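Local coordinates for protein beta-glucosidase (Saccharopolyspora erythraea D, PDB 5M6G) that probably hydrolyses terminal, non-reducing beta-D-glucosyl residues to release beta-D-glucose, as a two-domain glycoside hydrolase of family 3 that also binds magnesium ions, at residues 187-195 / 538-546; 446-456 / 500-508. All coordinates share one frame; numbering follows the deposited sequence.

Interaction 1 (187-195 / 538-546); sequences DDRWGRTYE and TVSGRPLDI. With SOR (sorbitol), chain L.
Arg542 reaches across to the 187-195 loop and places its NH1 against a turn of backbone carbonyls. The hydrogen bond from Arg542 NH1 to Asp188 O is 3.0 Å long and nearly straight (172°), with the carbonyl oxygen in the guanidinium plane and the donor in the carbonyl plane. A second bond, from the same NH1 to Arg189 O at 3.2 Å, is weak and strongly bent. Nearer the backbone, Thr193 CG2 lies 3.8 Å from Arg542 CB, and Asp188 OD2 rests against CG and CD of Pro543, 3.2 Å from CG, the two side chains crossing at about a right angle. The two backbones are nearest at Tyr194 and Gly541, where Gly541 O is 3.3 Å from Tyr194 CB.

The carbonyls are presented by two successive type I turns, 187-190 and 190-193. Asp187 OD1 closes an Asx turn onto Arg189 N, and the Arg189 guanidinium grips both carboxylate oxygens of Asp187 side-on. Thr193 OG1 and N both bond to Trp190 O from one face of its plane. The Arg542 chain, bent at chi3 (143°), is held at its other nitrogens by Glu500, in a salt bridge with NE, and by Gly508 O at NH2. Beyond the turns, Arg192 grips Glu195 OE2 with NE and NH2, and its NH2 also donates to sorbitol O1 at 2.8 Å.

Each nitrogen of this buried guanidinium thus has a polar partner, carbonyls at NH1 and NH2 and the Glu500 carboxylate at NE; the contact joins the C-terminal domain to the barrel-domain loop carrying a sugar-pocket arginine, and the Glu500 charge would probably offset that of Arg542.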
loop_
_atom_site.group_PDB
_atom_site.type_symbol
_atom_site.label_atom_id
_atom_site.label_comp_id
_atom_site.label_asym_id
_atom_site.label_seq_id
_atom_site.Cartn_x
_atom_site.Cartn_y
_atom_site.Cartn_z
ATOM N N ASP A 187 -4.314 10.529 12.430
ATOM C CA ASP A 187 -3.724 11.869 12.407
ATOM C C ASP A 187 -3.255 12.196 10.992
ATOM O O ASP A 187 -2.240 11.664 10.523
ATOM C CB ASP A 187 -2.569 11.978 13.408
ATOM C CG ASP A 187 -2.177 13.417 13.686
ATOM O OD1 ASP A 187 -1.977 14.178 12.719
ATOM O OD2 ASP A 187 -2.072 13.791 14.880
ATOM N N ASP A 188 -3.964 13.113 10.333
ATOM C CA ASP A 188 -3.730 13.385 8.917
ATOM C C ASP A 188 -2.325 13.902 8.630
ATOM O O ASP A 188 -1.912 13.912 7.472
ATOM C CB ASP A 188 -4.769 14.392 8.406
ATOM C CG ASP A 188 -6.148 13.787 8.280
ATOM O OD1 ASP A 188 -6.269 12.547 8.401
ATOM O OD2 ASP A 188 -7.107 14.553 8.039
ATOM N N ARG A 189 -1.585 14.343 9.646
ATOM C CA ARG A 189 -0.209 14.761 9.415
ATOM C C ARG A 189 0.677 13.613 8.955
ATOM O O ARG A 189 1.755 13.860 8.402
ATOM C CB ARG A 189 0.356 15.371 10.697
ATOM C CG ARG A 189 -0.214 16.747 10.975
ATOM C CD ARG A 189 0.235 17.259 12.315
ATOM N NE ARG A 189 -0.504 16.620 13.394
ATOM C CZ ARG A 189 -0.480 17.032 14.660
ATOM N NH1 ARG A 189 0.247 18.088 15.003
ATOM N NH2 ARG A 189 -1.175 16.382 15.585
ATOM N N TRP A 190 0.248 12.374 9.189
ATOM C CA TRP A 190 1.035 11.193 8.853
ATOM C C TRP A 190 1.252 11.073 7.350
ATOM O O TRP A 190 0.311 11.184 6.563
ATOM C CB TRP A 190 0.320 9.951 9.369
ATOM C CG TRP A 190 1.137 8.696 9.340
ATOM C CD1 TRP A 190 2.500 8.588 9.459
ATOM C CD2 TRP A 190 0.636 7.358 9.226
ATOM N NE1 TRP A 190 2.873 7.263 9.422
ATOM C CE2 TRP A 190 1.750 6.486 9.284
ATOM C CE3 TRP A 190 -0.647 6.810 9.084
ATOM C CZ2 TRP A 190 1.620 5.097 9.197
ATOM C CZ3 TRP A 190 -0.772 5.419 8.993
ATOM C CH2 TRP A 190 0.356 4.585 9.056
ATOM N N GLY A 191 2.498 10.813 6.958
ATOM C CA GLY A 191 2.820 10.628 5.558
ATOM C C GLY A 191 2.244 9.374 4.929
ATOM O O GLY A 191 2.353 9.215 3.709
ATOM N N ARG A 192 1.647 8.479 5.716
ATOM C CA ARG A 192 1.027 7.280 5.166
ATOM C C ARG A 192 -0.491 7.294 5.317
ATOM O O ARG A 192 -1.137 6.248 5.172
ATOM C CB ARG A 192 1.625 6.027 5.815
ATOM C CG ARG A 192 3.128 6.107 5.977
ATOM C CD ARG A 192 3.738 4.735 6.266
ATOM N NE ARG A 192 3.730 3.869 5.094
ATOM C CZ ARG A 192 4.460 2.758 4.988
ATOM N NH1 ARG A 192 5.251 2.390 5.992
ATOM N NH2 ARG A 192 4.407 2.018 3.883
ATOM N N THR A 193 -1.075 8.462 5.604
ATOM C CA THR A 193 -2.526 8.552 5.698
ATOM C C THR A 193 -3.197 7.987 4.448
ATOM O O THR A 193 -4.250 7.345 4.536
ATOM C CB THR A 193 -2.942 10.010 5.925
ATOM O OG1 THR A 193 -2.431 10.454 7.189
ATOM C CG2 THR A 193 -4.467 10.158 5.916
ATOM N N TYR A 194 -2.592 8.195 3.274
ATOM C CA TYR A 194 -3.227 7.725 2.045
ATOM C C TYR A 194 -3.165 6.217 1.905
ATOM O O TYR A 194 -3.923 5.648 1.113
ATOM C CB TYR A 194 -2.599 8.379 0.811
ATOM C CG TYR A 194 -1.180 7.955 0.440
ATOM C CD1 TYR A 194 -0.929 6.786 -0.292
ATOM C CD2 TYR A 194 -0.103 8.754 0.770
ATOM C CE1 TYR A 194 0.373 6.430 -0.651
ATOM C CE2 TYR A 194 1.187 8.407 0.423
ATOM C CZ TYR A 194 1.419 7.250 -0.291
ATOM O OH TYR A 194 2.711 6.934 -0.634
ATOM N N GLU A 195 -2.275 5.554 2.641
ATOM C CA GLU A 195 -2.248 4.100 2.605
ATOM C C GLU A 195 -3.295 3.476 3.513
ATOM O O GLU A 195 -3.404 2.249 3.561
ATOM C CB GLU A 195 -0.855 3.604 2.988
ATOM C CG GLU A 195 0.225 4.203 2.105
ATOM C CD GLU A 195 1.526 3.445 2.201
ATOM O OE1 GLU A 195 1.530 2.239 1.878
ATOM O OE2 GLU A 195 2.538 4.062 2.594
ATOM N N THR A 538 -9.293 18.260 -5.545
ATOM C CA THR A 538 -8.110 17.997 -4.736
ATOM C C THR A 538 -7.569 16.619 -5.101
ATOM O O THR A 538 -8.279 15.613 -4.990
ATOM C CB THR A 538 -8.388 18.092 -3.228
ATOM O OG1 THR A 538 -9.442 17.194 -2.849
ATOM C CG2 THR A 538 -8.747 19.530 -2.828
ATOM N N VAL A 539 -6.335 16.588 -5.580
ATOM C CA VAL A 539 -5.572 15.353 -5.726
ATOM C C VAL A 539 -4.608 15.334 -4.552
ATOM O O VAL A 539 -3.647 16.110 -4.517
ATOM C CB VAL A 539 -4.842 15.289 -7.074
ATOM C CG1 VAL A 539 -3.851 14.096 -7.115
ATOM C CG2 VAL A 539 -5.841 15.158 -8.194
ATOM N N SER A 540 -4.874 14.470 -3.573
ATOM C CA SER A 540 -4.134 14.518 -2.320
ATOM C C SER A 540 -4.244 13.176 -1.624
ATOM O O SER A 540 -5.154 12.394 -1.895
ATOM C CB SER A 540 -4.674 15.617 -1.400
ATOM O OG SER A 540 -5.999 15.317 -0.989
ATOM N N GLY A 541 -3.332 12.938 -0.688
ATOM C CA GLY A 541 -3.396 11.723 0.101
ATOM C C GLY A 541 -4.203 11.811 1.381
ATOM O O GLY A 541 -4.225 10.851 2.159
ATOM N N ARG A 542 -4.905 12.912 1.608
ATOM C CA ARG A 542 -5.509 13.171 2.907
ATOM C C ARG A 542 -6.349 14.433 2.791
ATOM O O ARG A 542 -6.189 15.181 1.819
ATOM C CB ARG A 542 -4.426 13.363 3.961
ATOM C CG ARG A 542 -3.392 14.390 3.518
ATOM C CD ARG A 542 -2.215 14.467 4.474
ATOM N NE ARG A 542 -0.978 14.681 3.732
ATOM C CZ ARG A 542 0.243 14.549 4.239
ATOM N NH1 ARG A 542 0.413 14.198 5.521
ATOM N NH2 ARG A 542 1.294 14.740 3.454
ATOM N N PRO A 543 -7.229 14.717 3.748
ATOM C CA PRO A 543 -7.827 16.055 3.804
ATOM C C PRO A 543 -6.736 17.118 3.824
ATOM O O PRO A 543 -5.648 16.908 4.367
ATOM C CB PRO A 543 -8.623 16.036 5.118
ATOM C CG PRO A 543 -8.920 14.568 5.349
ATOM C CD PRO A 543 -7.687 13.849 4.854
ATOM N N LEU A 544 -7.030 18.256 3.195
ATOM C CA LEU A 544 -6.164 19.423 3.221
ATOM C C LEU A 544 -6.903 20.572 3.891
ATOM O O LEU A 544 -8.134 20.623 3.885
ATOM C CB LEU A 544 -5.725 19.837 1.805
ATOM C CG LEU A 544 -4.933 18.809 1.007
ATOM C CD1 LEU A 544 -4.544 19.405 -0.362
ATOM C CD2 LEU A 544 -3.701 18.315 1.773
ATOM N N ASP A 545 -6.139 21.497 4.462
ATOM C CA ASP A 545 -6.694 22.592 5.262
ATOM C C ASP A 545 -7.190 23.694 4.326
ATOM O O ASP A 545 -6.410 24.527 3.861
ATOM C CB ASP A 545 -5.632 23.103 6.224
ATOM C CG ASP A 545 -6.198 24.006 7.304
ATOM O OD1 ASP A 545 -7.438 24.166 7.386
ATOM O OD2 ASP A 545 -5.385 24.541 8.083
ATOM N N ILE A 546 -8.496 23.694 4.044
ATOM C CA ILE A 546 -9.086 24.547 3.019
ATOM C C ILE A 546 -10.251 25.368 3.536
ATOM O O ILE A 546 -10.912 26.045 2.742
ATOM C CB ILE A 546 -9.556 23.713 1.815
ATOM C CG1 ILE A 546 -10.587 22.696 2.317
ATOM C CG2 ILE A 546 -8.373 23.066 1.107
ATOM C CD1 ILE A 546 -11.249 21.935 1.263
HETATM C C1 SOR L . 6.250 -0.978 4.389
HETATM C C2 SOR L . 6.929 -1.449 3.116
HETATM C C3 SOR L . 8.428 -1.189 3.231
HETATM C C4 SOR L . 9.112 -1.305 1.871
HETATM C C5 SOR L . 10.437 -0.539 1.801
HETATM C C6 SOR L . 10.839 -0.420 0.334
HETATM O O1 SOR L . 4.894 -0.688 4.150
HETATM O O2 SOR L . 6.684 -2.831 2.926
HETATM O O3 SOR L . 8.972 -2.131 4.118
HETATM O O4 SOR L . 9.336 -2.666 1.564
HETATM O O5 SOR L . 10.341 0.750 2.393
HETATM O O6 SOR L . 11.809 0.592 0.167
#

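Interaction 2 (446-456 / 500-508); sequences GGWTISWQGSS and ETPYAEFEG. With SOR (sorbitol), chain L.
Pro502 is the bump at one end of this contact: its CB lies 3.3 Å from Gln453 O and 3.6 Å from Gly446 C, while its CG lies against the backbone of Ser455. The hollow that takes it is lined by backbone, with Gln453 O and the glycines at 446, 447 and 454. Pro502 CB also lies against Gly454, and Gly447 CA makes a CA-H...O contact with Tyr503 O (3.2 Å). One water links Gly447 N with Tyr503 N; another links Gly454 O with Pro502 O.

Next along, Ala504 CB sits in the notch where the two indoles of Trp448 and Trp452 meet, 3.5 Å from Trp452 O and 3.6 Å from Trp448 NE1. Trp452 CD1 sits over one face of Trp448, offset toward the rim. Both segments are loops of the family 3 C-terminal domain, following helix 441-445 and strand 493-499, and here they contribute Trp448 and Glu505 to the sorbitol pocket.

The Gln453 chain folds back at chi2 (-66°), bringing its amide alongside residue 504: OE1 accepts from Ala504 N, and NE2 donates to Ala504 O at 3.0 Å. Glu507 CB rests 3.2 Å from Gln453 OE1. Glu505 extends beyond CG to the edge of Trp452, whose NE1 donates to OE2 (2.8 Å) from above the carboxylate plane; sorbitol O5 bonds weakly to the same oxygen. Phe506 CZ meets the Trp452 edge at CH2, the two rings oblique at 59°.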
loop_
_atom_site.group_PDB
_atom_site.type_symbol
_atom_site.label_atom_id
_atom_site.label_comp_id
_atom_site.label_asym_id
_atom_site.label_seq_id
_atom_site.Cartn_x
_atom_site.Cartn_y
_atom_site.Cartn_z
ATOM N N GLY A 446 0.644 9.491 -7.010
ATOM C CA GLY A 446 1.214 9.631 -5.675
ATOM C C GLY A 446 2.316 8.605 -5.413
ATOM O O GLY A 446 2.877 7.989 -6.328
ATOM N N GLY A 447 2.611 8.424 -4.129
ATOM C CA GLY A 447 3.728 7.591 -3.715
ATOM C C GLY A 447 3.582 6.148 -4.153
ATOM O O GLY A 447 2.517 5.680 -4.556
ATOM N N TRP A 448 4.703 5.425 -4.068
ATOM C CA TRP A 448 4.736 4.002 -4.402
ATOM C C TRP A 448 4.256 3.774 -5.834
ATOM O O TRP A 448 3.379 2.954 -6.099
ATOM C CB TRP A 448 3.891 3.189 -3.418
ATOM C CG TRP A 448 4.381 3.189 -1.995
ATOM C CD1 TRP A 448 3.858 3.893 -0.944
ATOM C CD2 TRP A 448 5.466 2.423 -1.462
ATOM N NE1 TRP A 448 4.565 3.624 0.207
ATOM C CE2 TRP A 448 5.556 2.722 -0.084
ATOM C CE3 TRP A 448 6.380 1.518 -2.019
ATOM C CZ2 TRP A 448 6.523 2.146 0.748
ATOM C CZ3 TRP A 448 7.337 0.943 -1.189
ATOM C CH2 TRP A 448 7.399 1.262 0.177
ATOM N N THR A 449 4.794 4.554 -6.762
ATOM C CA THR A 449 4.428 4.409 -8.166
ATOM C C THR A 449 5.723 4.458 -8.962
ATOM O O THR A 449 6.344 5.519 -9.067
ATOM C CB THR A 449 3.446 5.493 -8.610
ATOM O OG1 THR A 449 2.324 5.535 -7.705
ATOM C CG2 THR A 449 2.942 5.187 -10.019
ATOM N N ILE A 450 6.128 3.299 -9.490
ATOM C CA ILE A 450 7.434 3.053 -10.095
ATOM C C ILE A 450 8.536 3.207 -9.060
ATOM O O ILE A 450 9.155 2.216 -8.661
ATOM C CB ILE A 450 7.714 3.958 -11.306
ATOM C CG1 ILE A 450 6.557 3.888 -12.295
ATOM C CG2 ILE A 450 9.016 3.507 -11.968
ATOM C CD1 ILE A 450 6.210 2.489 -12.721
ATOM N N SER A 451 8.803 4.442 -8.638
ATOM C CA SER A 451 9.749 4.708 -7.564
ATOM C C SER A 451 9.068 4.588 -6.200
ATOM O O SER A 451 7.855 4.413 -6.094
ATOM C CB SER A 451 10.351 6.101 -7.711
ATOM O OG SER A 451 9.358 7.079 -7.475
ATOM N N TRP A 452 9.881 4.695 -5.146
ATOM C CA TRP A 452 9.379 4.615 -3.773
ATOM C C TRP A 452 8.550 5.845 -3.408
ATOM O O TRP A 452 7.389 5.737 -2.990
ATOM C CB TRP A 452 10.568 4.462 -2.819
ATOM C CG TRP A 452 10.242 4.575 -1.366
ATOM C CD1 TRP A 452 9.178 4.025 -0.711
ATOM C CD2 TRP A 452 10.993 5.296 -0.381
ATOM N NE1 TRP A 452 9.227 4.353 0.625
ATOM C CE2 TRP A 452 10.331 5.132 0.852
ATOM C CE3 TRP A 452 12.164 6.062 -0.424
ATOM C CZ2 TRP A 452 10.800 5.706 2.036
ATOM C CZ3 TRP A 452 12.631 6.626 0.754
ATOM C CH2 TRP A 452 11.948 6.446 1.964
ATOM N N GLN A 453 9.138 7.030 -3.541
ATOM C CA GLN A 453 8.435 8.264 -3.200
ATOM C C GLN A 453 7.389 8.661 -4.230
ATOM O O GLN A 453 6.602 9.588 -3.969
ATOM C CB GLN A 453 9.433 9.405 -3.047
ATOM C CG GLN A 453 10.308 9.300 -1.832
ATOM C CD GLN A 453 9.502 9.436 -0.560
ATOM O OE1 GLN A 453 8.703 10.364 -0.415
ATOM N NE2 GLN A 453 9.685 8.502 0.358
ATOM N N GLY A 454 7.356 7.993 -5.383
ATOM C CA GLY A 454 6.651 8.528 -6.532
ATOM C C GLY A 454 7.393 9.733 -7.090
ATOM O O GLY A 454 8.411 10.173 -6.568
ATOM N N SER A 455 6.856 10.276 -8.184
ATOM C CA SER A 455 7.448 11.458 -8.800
ATOM C C SER A 455 6.439 12.064 -9.759
ATOM O O SER A 455 5.458 11.426 -10.142
ATOM C CB SER A 455 8.744 11.129 -9.537
ATOM O OG SER A 455 8.490 10.249 -10.607
ATOM N N SER A 456 6.713 13.302 -10.164
ATOM C CA SER A 456 5.878 14.001 -11.126
ATOM C C SER A 456 6.260 13.625 -12.555
ATOM O O SER A 456 7.409 13.289 -12.847
ATOM C CB SER A 456 6.003 15.513 -10.934
ATOM O OG SER A 456 5.610 15.892 -9.628
ATOM N N GLU A 500 -1.474 17.725 -3.545
ATOM C CA GLU A 500 -0.125 17.332 -3.173
ATOM C C GLU A 500 0.624 16.715 -4.347
ATOM O O GLU A 500 0.028 16.238 -5.311
ATOM C CB GLU A 500 -0.166 16.326 -2.022
ATOM C CG GLU A 500 -1.021 16.758 -0.847
ATOM C CD GLU A 500 -0.918 15.780 0.314
ATOM O OE1 GLU A 500 -1.497 14.675 0.231
ATOM O OE2 GLU A 500 -0.226 16.120 1.297
ATOM N N THR A 501 1.948 16.726 -4.245
ATOM C CA THR A 501 2.848 15.942 -5.079
ATOM C C THR A 501 3.232 14.658 -4.341
ATOM O O THR A 501 2.972 14.521 -3.139
ATOM C CB THR A 501 4.083 16.771 -5.430
ATOM O OG1 THR A 501 4.703 17.225 -4.228
ATOM C CG2 THR A 501 3.690 17.987 -6.303
ATOM N N PRO A 502 3.819 13.676 -5.035
ATOM C CA PRO A 502 3.954 12.336 -4.438
ATOM C C PRO A 502 4.930 12.277 -3.269
ATOM O O PRO A 502 5.947 12.973 -3.235
ATOM C CB PRO A 502 4.455 11.477 -5.606
ATOM C CG PRO A 502 3.969 12.191 -6.846
ATOM C CD PRO A 502 4.065 13.647 -6.495
ATOM N N TYR A 503 4.614 11.405 -2.311
ATOM C CA TYR A 503 5.483 11.150 -1.167
ATOM C C TYR A 503 5.169 9.761 -0.622
ATOM O O TYR A 503 4.144 9.161 -0.951
ATOM C CB TYR A 503 5.289 12.202 -0.071
ATOM C CG TYR A 503 3.837 12.351 0.321
ATOM C CD1 TYR A 503 3.248 11.479 1.234
ATOM C CD2 TYR A 503 3.046 13.347 -0.246
ATOM C CE1 TYR A 503 1.914 11.599 1.583
ATOM C CE2 TYR A 503 1.712 13.480 0.094
ATOM C CZ TYR A 503 1.152 12.599 1.012
ATOM O OH TYR A 503 -0.173 12.715 1.343
ATOM N N ALA A 504 6.046 9.274 0.257
ATOM C CA ALA A 504 5.795 8.019 0.955
ATOM C C ALA A 504 6.486 8.049 2.309
ATOM O O ALA A 504 7.570 8.617 2.451
ATOM C CB ALA A 504 6.286 6.796 0.159
ATOM N N GLU A 505 5.850 7.411 3.287
ATOM C CA GLU A 505 6.382 7.198 4.652
ATOM C C GLU A 505 6.742 8.561 5.254
ATOM O O GLU A 505 6.015 9.544 5.035
ATOM C CB GLU A 505 7.527 6.194 4.623
ATOM C CG GLU A 505 7.218 4.918 3.849
ATOM C CD GLU A 505 8.303 3.857 4.007
ATOM O OE1 GLU A 505 8.870 3.738 5.113
ATOM O OE2 GLU A 505 8.587 3.145 3.020
ATOM N N PHE A 506 7.856 8.643 5.989
ATOM C CA PHE A 506 8.166 9.822 6.793
ATOM C C PHE A 506 8.366 11.070 5.940
ATOM O O PHE A 506 8.167 12.187 6.433
ATOM C CB PHE A 506 9.410 9.549 7.649
ATOM C CG PHE A 506 10.583 9.029 6.860
ATOM C CD1 PHE A 506 10.728 7.673 6.627
ATOM C CD2 PHE A 506 11.528 9.904 6.346
ATOM C CE1 PHE A 506 11.801 7.190 5.891
ATOM C CE2 PHE A 506 12.607 9.434 5.614
ATOM C CZ PHE A 506 12.743 8.077 5.384
ATOM N N GLU A 507 8.762 10.915 4.670
ATOM C CA GLU A 507 8.909 12.091 3.812
ATOM C C GLU A 507 7.592 12.837 3.632
ATOM O O GLU A 507 7.601 14.016 3.260
ATOM C CB GLU A 507 9.473 11.696 2.439
ATOM C CG GLU A 507 10.840 11.056 2.502
ATOM C CD GLU A 507 11.951 12.063 2.722
ATOM O OE1 GLU A 507 11.652 13.252 2.969
ATOM O OE2 GLU A 507 13.135 11.667 2.651
ATOM N N GLY A 508 6.467 12.191 3.903
ATOM C CA GLY A 508 5.176 12.824 3.788
ATOM C C GLY A 508 4.581 13.347 5.073
ATOM O O GLY A 508 3.454 13.849 5.051
HETATM C C1 SOR L . 6.250 -0.978 4.389
HETATM C C2 SOR L . 6.929 -1.449 3.116
HETATM C C3 SOR L . 8.428 -1.189 3.231
HETATM C C4 SOR L . 9.112 -1.305 1.871
HETATM C C5 SOR L . 10.437 -0.539 1.801
HETATM C C6 SOR L . 10.839 -0.420 0.334
HETATM O O1 SOR L . 4.894 -0.688 4.150
HETATM O O2 SOR L . 6.684 -2.831 2.926
HETATM O O3 SOR L . 8.972 -2.131 4.118
HETATM O O4 SOR L . 9.336 -2.666 1.564
HETATM O O5 SOR L . 10.341 0.750 2.393
HETATM O O6 SOR L . 11.809 0.592 0.167
HETATM O O HOH W 1 1.787 10.441 -2.263
HETATM O O HOH W 2 8.258 12.534 -4.936
#

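Overall arrangement
From the N terminus, the chain passes through the first four parallel strands of the barrel domain, the last being 176-177, and then enters the 187-195 loop. Interaction 1 closes a long loop when 538-546 returns to it at the end of strand 534-539. Nested inside, interaction 2 closes a much shorter one between 446-456 and 500-508, within the C-terminal domain. Interaction 1 therefore bridges the two domains, whereas interaction 2 joins loops of one. They also touch directly: Tyr194 OH probably bonds to Tyr503 O, and Gly541 N to Glu500 OE1. Interaction 1 brings Arg192 to the sorbitol, and interaction 2 brings Trp448 and Glu505; the pocket also includes Asp129, Lys231, His232 and Asp310.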